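Peptidase M42 (Thaumarchaeota archaeon SCGC AB-539-E09, PDB 5DS0) probably acts as a metal-dependent TET aminopeptidase of family M42, trimming residues from the N-terminal ends of peptides within a twelve-subunit assembly. Local coordinates at residues G261-D266 against V316-T321; I288-S293 against I340-E345. All coordinates share one frame; numbering follows the deposited sequence.

Contacts 1 and 2 show how one flank of the sheet is built up within the chain and then backed by helices. Their centres lie about 10 Å apart, and each contact spans a segment of the other in sequence. Strand 261-263 is shared ground: it pairs antiparallel with 316-321 in contact 1 and parallel with 291-295, which begins in contact 2. The parallel seam probably closes through Leu262 O and Ser293 N at 2.8 Å and through Thr264 N and Ser293 O, also at 2.8 Å. Asp239 OD2 joins the two sites by hydrogen bonding to Thr318 OG1 and Ser293 OG. In contact 1 the side chain of Val316 lies about 9 Å from a cobalt ion, whereas contact 2 packs the loop before strand 291-295 against helix 333-349.

Contact 1. Residues G261-D266 against V316-T321; sequences GLVTYD and VITIPT
Peptide groups are the flat elements here, and each carbonyl is approached differently. Thr318 O receives Gly261 N at 2.7 Å in its own plane, on a lone pair. Gly261 O accepts Thr318 N at 2.9 Å from well above its plane, while Ile317 CA makes a C-H...O contact with the same oxygen at 3.4 Å. Val316 O meets Val263 N at 3.0 Å almost along its C=O axis, with an angle of 172° at the hydrogen. Pairing is antiparallel: Gly261 and Thr318 form a hydrogen-bonded pair, Leu262 and Ile317 a non-hydrogen-bonded one.

On the face carrying Leu262 and Ile317, the two side chains cross obliquely, Leu262 CD1 reaching Ile317 CG1 at 4.1 Å. On the other face, Val263 CG2 lies 3.7 Å from Val316 CB and equally close to Thr318 CG2. Thr318 places OG1 between its backbone N and carbonyl carbon (chi1 62°), over Gly261 CA, where it is hydrogen-bonded to Asp239 OD2. Beyond the corner at Thr264, Asp266, whose OD1 is hydrogen-bonded to Ser268 OG, brings OD2 against Val316 CG2.

Helix 273-285 covers Leu262 through Lys276, Val279 and Ile280. Strand 232-240 runs parallel along the far side of 316-321, bringing the cobalt ligand Glu237 against Val316, so this buried pairing extends the central sheet from beside the metal site toward strand 291-295.

Contact 2. Residues I288-S293 against I340-E345; sequences IPLQLS and IRLVIE
Ile288 CD1 makes the innermost touches of this loop-to-helix contact. The methyl meets the start of the Leu342 residue rather than the end of its side chain, 3.6 Å from Leu342 N and 4.1 Å from Leu342 CB. Arg341 CB flanks it at 3.8 Å, so the tip of isoleucine rests directly on the helix backbone. CG1 lies anti to the carbonyl carbon (chi1 -65°), and the extended continuation to CD1 (chi2 165°) carries the methyl to the helix surface.

A second touch is tip to tip. Leu290 CD1 and Leu342 CD2 come within 3.9 Å, the two side chains crossing at about a right angle. Both leucines hold CG anti to the backbone N, and Leu342, reached at its base by Ile288 and at its end by Leu290, carries the larger part of the helix side. The side chains meet through carbon atoms alone, by van der Waals packing.

The two charged residues of the helix take part through aliphatic atoms, Arg341 through the CB named above and Glu345 through CG, 4.5 Å from Ile288 CD1. Their charged ends belong to the next shell. Glu345 OE1 forms a salt bridge with Arg349, one turn further along the helix. Arg341 begins toward the loop, but its extended chain from CG to NE leads the guanidinium away, where it has a long, weak ion pair with Glu337.

Ala283 of helix 273-285 touches both leucines, making a three-way junction of helix 273-285, helix 333-349 and the chain that leads from the former into strand 291-295. That chain completes a beta-alpha-beta crossover from strand 261-263 to its parallel neighbour 291-295. Helix 333-349 packs there through Leu342, and presents Ile340 and Val343 to helix 179-197.

Contact 1. Residues G261-D266 against V316-T321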
loop_
_atom_site.group_PDB
_atom_site.type_symbol
_atom_site.label_atom_id
_atom_site.label_comp_id
_atom_site.label_asym_id
_atom_site.label_seq_id
_atom_site.Cartn_x
_atom_site.Cartn_y
_atom_site.Cartn_z
ATOM N N GLY C 261 -19.619 31.149 -26.526
ATOM C CA GLY C 261 -18.422 31.414 -25.764
ATOM C C GLY C 261 -17.341 32.011 -26.629
ATOM O O GLY C 261 -17.363 31.900 -27.853
ATOM N N LEU C 262 -16.394 32.669 -25.977
ATOM C CA LEU C 262 -15.189 33.155 -26.632
ATOM C C LEU C 262 -14.015 32.648 -25.835
ATOM O O LEU C 262 -13.907 32.881 -24.637
ATOM C CB LEU C 262 -15.179 34.667 -26.655
ATOM C CG LEU C 262 -13.928 35.259 -27.277
ATOM C CD1 LEU C 262 -13.929 35.020 -28.772
ATOM C CD2 LEU C 262 -13.850 36.747 -26.997
ATOM N N VAL C 263 -13.132 31.939 -26.504
ATOM C CA VAL C 263 -12.030 31.301 -25.822
ATOM C C VAL C 263 -10.894 32.299 -25.689
ATOM O O VAL C 263 -10.336 32.744 -26.705
ATOM C CB VAL C 263 -11.547 30.058 -26.583
ATOM C CG1 VAL C 263 -10.371 29.418 -25.868
ATOM C CG2 VAL C 263 -12.664 29.059 -26.726
ATOM N N THR C 264 -10.516 32.575 -24.450
ATOM C CA THR C 264 -9.459 33.510 -24.127
ATOM C C THR C 264 -8.092 32.847 -23.976
ATOM O O THR C 264 -7.074 33.533 -23.909
ATOM C CB THR C 264 -9.763 34.204 -22.796
ATOM O OG1 THR C 264 -9.897 33.224 -21.756
ATOM C CG2 THR C 264 -11.051 34.989 -22.896
ATOM N N TYR C 265 -8.078 31.517 -23.852
ATOM C CA TYR C 265 -6.844 30.744 -23.761
ATOM C C TYR C 265 -7.146 29.264 -23.908
ATOM O O TYR C 265 -8.102 28.772 -23.347
ATOM C CB TYR C 265 -6.112 30.968 -22.430
ATOM C CG TYR C 265 -5.022 29.954 -22.224
ATOM C CD1 TYR C 265 -3.845 30.037 -22.942
ATOM C CD2 TYR C 265 -5.179 28.878 -21.354
ATOM C CE1 TYR C 265 -2.836 29.095 -22.785
ATOM C CE2 TYR C 265 -4.178 27.920 -21.198
ATOM C CZ TYR C 265 -3.010 28.044 -21.915
ATOM O OH TYR C 265 -2.004 27.129 -21.794
ATOM N N ASP C 266 -6.326 28.565 -24.679
ATOM C CA ASP C 266 -6.372 27.116 -24.699
ATOM C C ASP C 266 -4.973 26.565 -24.953
ATOM O O ASP C 266 -4.045 27.314 -25.274
ATOM C CB ASP C 266 -7.466 26.576 -25.657
ATOM C CG ASP C 266 -7.101 26.670 -27.149
ATOM O OD1 ASP C 266 -6.160 25.964 -27.550
ATOM O OD2 ASP C 266 -7.777 27.391 -27.944
ATOM N N VAL C 316 -11.275 31.527 -31.163
ATOM C CA VAL C 316 -12.242 30.426 -31.134
ATOM C C VAL C 316 -13.554 30.874 -30.510
ATOM O O VAL C 316 -13.582 31.422 -29.416
ATOM C CB VAL C 316 -11.737 29.216 -30.341
ATOM C CG1 VAL C 316 -12.732 28.077 -30.420
ATOM C CG2 VAL C 316 -10.383 28.757 -30.850
ATOM N N ILE C 317 -14.640 30.625 -31.233
ATOM C CA ILE C 317 -15.979 30.942 -30.773
ATOM C C ILE C 317 -16.714 29.633 -30.594
ATOM O O ILE C 317 -16.669 28.789 -31.473
ATOM C CB ILE C 317 -16.703 31.812 -31.791
ATOM C CG1 ILE C 317 -16.050 33.192 -31.820
ATOM C CG2 ILE C 317 -18.171 31.935 -31.428
ATOM C CD1 ILE C 317 -16.413 34.046 -33.020
ATOM N N THR C 318 -17.425 29.486 -29.483
ATOM C CA THR C 318 -17.934 28.175 -29.085
ATOM C C THR C 318 -19.404 28.142 -28.748
ATOM O O THR C 318 -19.968 29.135 -28.296
ATOM C CB THR C 318 -17.203 27.656 -27.833
ATOM O OG1 THR C 318 -17.434 28.554 -26.739
ATOM C CG2 THR C 318 -15.707 27.548 -28.084
ATOM N N ILE C 319 -20.023 26.994 -28.984
ATOM C CA ILE C 319 -21.354 26.713 -28.467
ATOM C C ILE C 319 -21.241 25.759 -27.278
ATOM O O ILE C 319 -20.766 24.634 -27.426
ATOM C CB ILE C 319 -22.272 26.080 -29.522
ATOM C CG1 ILE C 319 -22.577 27.077 -30.643
ATOM C CG2 ILE C 319 -23.581 25.650 -28.887
ATOM C CD1 ILE C 319 -21.623 26.962 -31.808
ATOM N N PRO C 320 -21.673 26.208 -26.094
ATOM C CA PRO C 320 -21.600 25.320 -24.941
ATOM C C PRO C 320 -22.447 24.086 -25.159
ATOM O O PRO C 320 -23.619 24.202 -25.537
ATOM C CB PRO C 320 -22.158 26.165 -23.800
ATOM C CG PRO C 320 -21.986 27.574 -24.242
ATOM C CD PRO C 320 -22.118 27.562 -25.731
ATOM N N THR C 321 -21.824 22.930 -24.941
ATOM C CA THR C 321 -22.408 21.624 -25.221
ATOM C C THR C 321 -22.134 20.716 -24.032
ATOM O O THR C 321 -21.042 20.718 -23.506
ATOM C CB THR C 321 -21.765 21.003 -26.471
ATOM O OG1 THR C 321 -21.933 21.898 -27.583
ATOM C CG2 THR C 321 -22.377 19.657 -26.803
#

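Contact 2. Residues I288-S293 against I340-E345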
loop_
_atom_site.group_PDB
_atom_site.type_symbol
_atom_site.label_atom_id
_atom_site.label_comp_id
_atom_site.label_asym_id
_atom_site.label_seq_id
_atom_site.Cartn_x
_atom_site.Cartn_y
_atom_site.Cartn_z
ATOM N N ILE C 288 -25.475 40.640 -28.203
ATOM C CA ILE C 288 -25.429 39.188 -28.214
ATOM C C ILE C 288 -24.678 38.722 -26.981
ATOM O O ILE C 288 -23.510 39.078 -26.798
ATOM C CB ILE C 288 -24.719 38.687 -29.474
ATOM C CG1 ILE C 288 -25.551 39.058 -30.705
ATOM C CG2 ILE C 288 -24.519 37.192 -29.416
ATOM C CD1 ILE C 288 -24.818 38.942 -32.026
ATOM N N PRO C 289 -25.335 37.928 -26.122
ATOM C CA PRO C 289 -24.649 37.450 -24.917
ATOM C C PRO C 289 -23.424 36.604 -25.278
ATOM O O PRO C 289 -23.474 35.820 -26.237
ATOM C CB PRO C 289 -25.710 36.598 -24.226
ATOM C CG PRO C 289 -26.607 36.136 -25.326
ATOM C CD PRO C 289 -26.632 37.259 -26.320
ATOM N N LEU C 290 -22.336 36.781 -24.540
ATOM C CA LEU C 290 -21.076 36.155 -24.884
ATOM C C LEU C 290 -20.333 35.748 -23.621
ATOM O O LEU C 290 -20.078 36.581 -22.763
ATOM C CB LEU C 290 -20.246 37.138 -25.691
ATOM C CG LEU C 290 -18.928 36.599 -26.231
ATOM C CD1 LEU C 290 -19.168 35.568 -27.325
ATOM C CD2 LEU C 290 -18.066 37.732 -26.762
ATOM N N GLN C 291 -19.988 34.470 -23.496
ATOM C CA GLN C 291 -19.354 33.972 -22.270
ATOM C C GLN C 291 -17.845 33.815 -22.442
ATOM O O GLN C 291 -17.397 33.095 -23.315
ATOM C CB GLN C 291 -19.938 32.618 -21.868
ATOM C CG GLN C 291 -21.454 32.569 -21.801
ATOM C CD GLN C 291 -21.969 31.242 -21.293
ATOM O OE1 GLN C 291 -21.783 30.903 -20.129
ATOM N NE2 GLN C 291 -22.583 30.458 -22.174
ATOM N N LEU C 292 -17.062 34.495 -21.616
ATOM C CA LEU C 292 -15.621 34.322 -21.670
ATOM C C LEU C 292 -15.266 32.952 -21.152
ATOM O O LEU C 292 -15.714 32.559 -20.084
ATOM C CB LEU C 292 -14.920 35.395 -20.854
ATOM C CG LEU C 292 -15.067 36.817 -21.390
ATOM C CD1 LEU C 292 -14.198 37.757 -20.574
ATOM C CD2 LEU C 292 -14.695 36.912 -22.861
ATOM N N SER C 293 -14.467 32.230 -21.926
ATOM C CA SER C 293 -14.165 30.828 -21.660
ATOM C C SER C 293 -12.668 30.548 -21.743
ATOM O O SER C 293 -11.914 31.310 -22.330
ATOM C CB SER C 293 -14.888 29.960 -22.684
ATOM O OG SER C 293 -14.356 28.652 -22.723
ATOM N N ILE C 340 -24.577 32.230 -34.808
ATOM C CA ILE C 340 -24.763 32.591 -36.208
ATOM C C ILE C 340 -24.859 34.114 -36.345
ATOM O O ILE C 340 -24.171 34.710 -37.174
ATOM C CB ILE C 340 -26.003 31.933 -36.830
ATOM C CG1 ILE C 340 -25.812 30.427 -36.929
ATOM C CG2 ILE C 340 -26.238 32.516 -38.214
ATOM C CD1 ILE C 340 -27.103 29.692 -37.203
ATOM N N ARG C 341 -25.697 34.744 -35.521
ATOM C CA ARG C 341 -25.811 36.202 -35.526
ATOM C C ARG C 341 -24.445 36.852 -35.330
ATOM O O ARG C 341 -24.071 37.763 -36.062
ATOM C CB ARG C 341 -26.748 36.681 -34.432
ATOM C CG ARG C 341 -28.214 36.467 -34.721
ATOM C CD ARG C 341 -29.066 37.027 -33.594
ATOM N NE ARG C 341 -30.347 36.316 -33.453
ATOM C CZ ARG C 341 -31.540 36.749 -33.901
ATOM N NH1 ARG C 341 -32.637 36.017 -33.678
ATOM N NH2 ARG C 341 -31.650 37.875 -34.616
ATOM N N LEU C 342 -23.703 36.372 -34.346
ATOM C CA LEU C 342 -22.425 36.968 -34.009
ATOM C C LEU C 342 -21.422 36.902 -35.164
ATOM O O LEU C 342 -20.764 37.902 -35.457
ATOM C CB LEU C 342 -21.829 36.285 -32.777
ATOM C CG LEU C 342 -20.450 36.780 -32.346
ATOM C CD1 LEU C 342 -20.477 38.263 -32.017
ATOM C CD2 LEU C 342 -19.948 35.974 -31.158
ATOM N N VAL C 343 -21.309 35.737 -35.801
ATOM C CA VAL C 343 -20.329 35.553 -36.880
ATOM C C VAL C 343 -20.655 36.491 -38.048
ATOM O O VAL C 343 -19.750 37.078 -38.634
ATOM C CB VAL C 343 -20.133 34.074 -37.400
ATOM C CG1 VAL C 343 -19.284 33.247 -36.443
ATOM C CG2 VAL C 343 -21.437 33.352 -37.657
ATOM N N ILE C 344 -21.937 36.678 -38.341
ATOM C CA ILE C 344 -22.347 37.602 -39.382
ATOM C C ILE C 344 -21.902 39.030 -39.061
ATOM O O ILE C 344 -21.290 39.692 -39.898
ATOM C CB ILE C 344 -23.865 37.526 -39.613
ATOM C CG1 ILE C 344 -24.210 36.208 -40.326
ATOM C CG2 ILE C 344 -24.359 38.704 -40.438
ATOM C CD1 ILE C 344 -25.686 35.873 -40.381
ATOM N N GLU C 345 -22.185 39.493 -37.846
ATOM C CA GLU C 345 -21.780 40.836 -37.442
ATOM C C GLU C 345 -20.278 41.022 -37.559
ATOM O O GLU C 345 -19.807 42.091 -37.922
ATOM C CB GLU C 345 -22.210 41.136 -36.007
ATOM C CG GLU C 345 -23.709 41.151 -35.762
ATOM C CD GLU C 345 -24.471 41.945 -36.799
ATOM O OE1 GLU C 345 -24.252 43.173 -36.912
ATOM O OE2 GLU C 345 -25.320 41.344 -37.476
#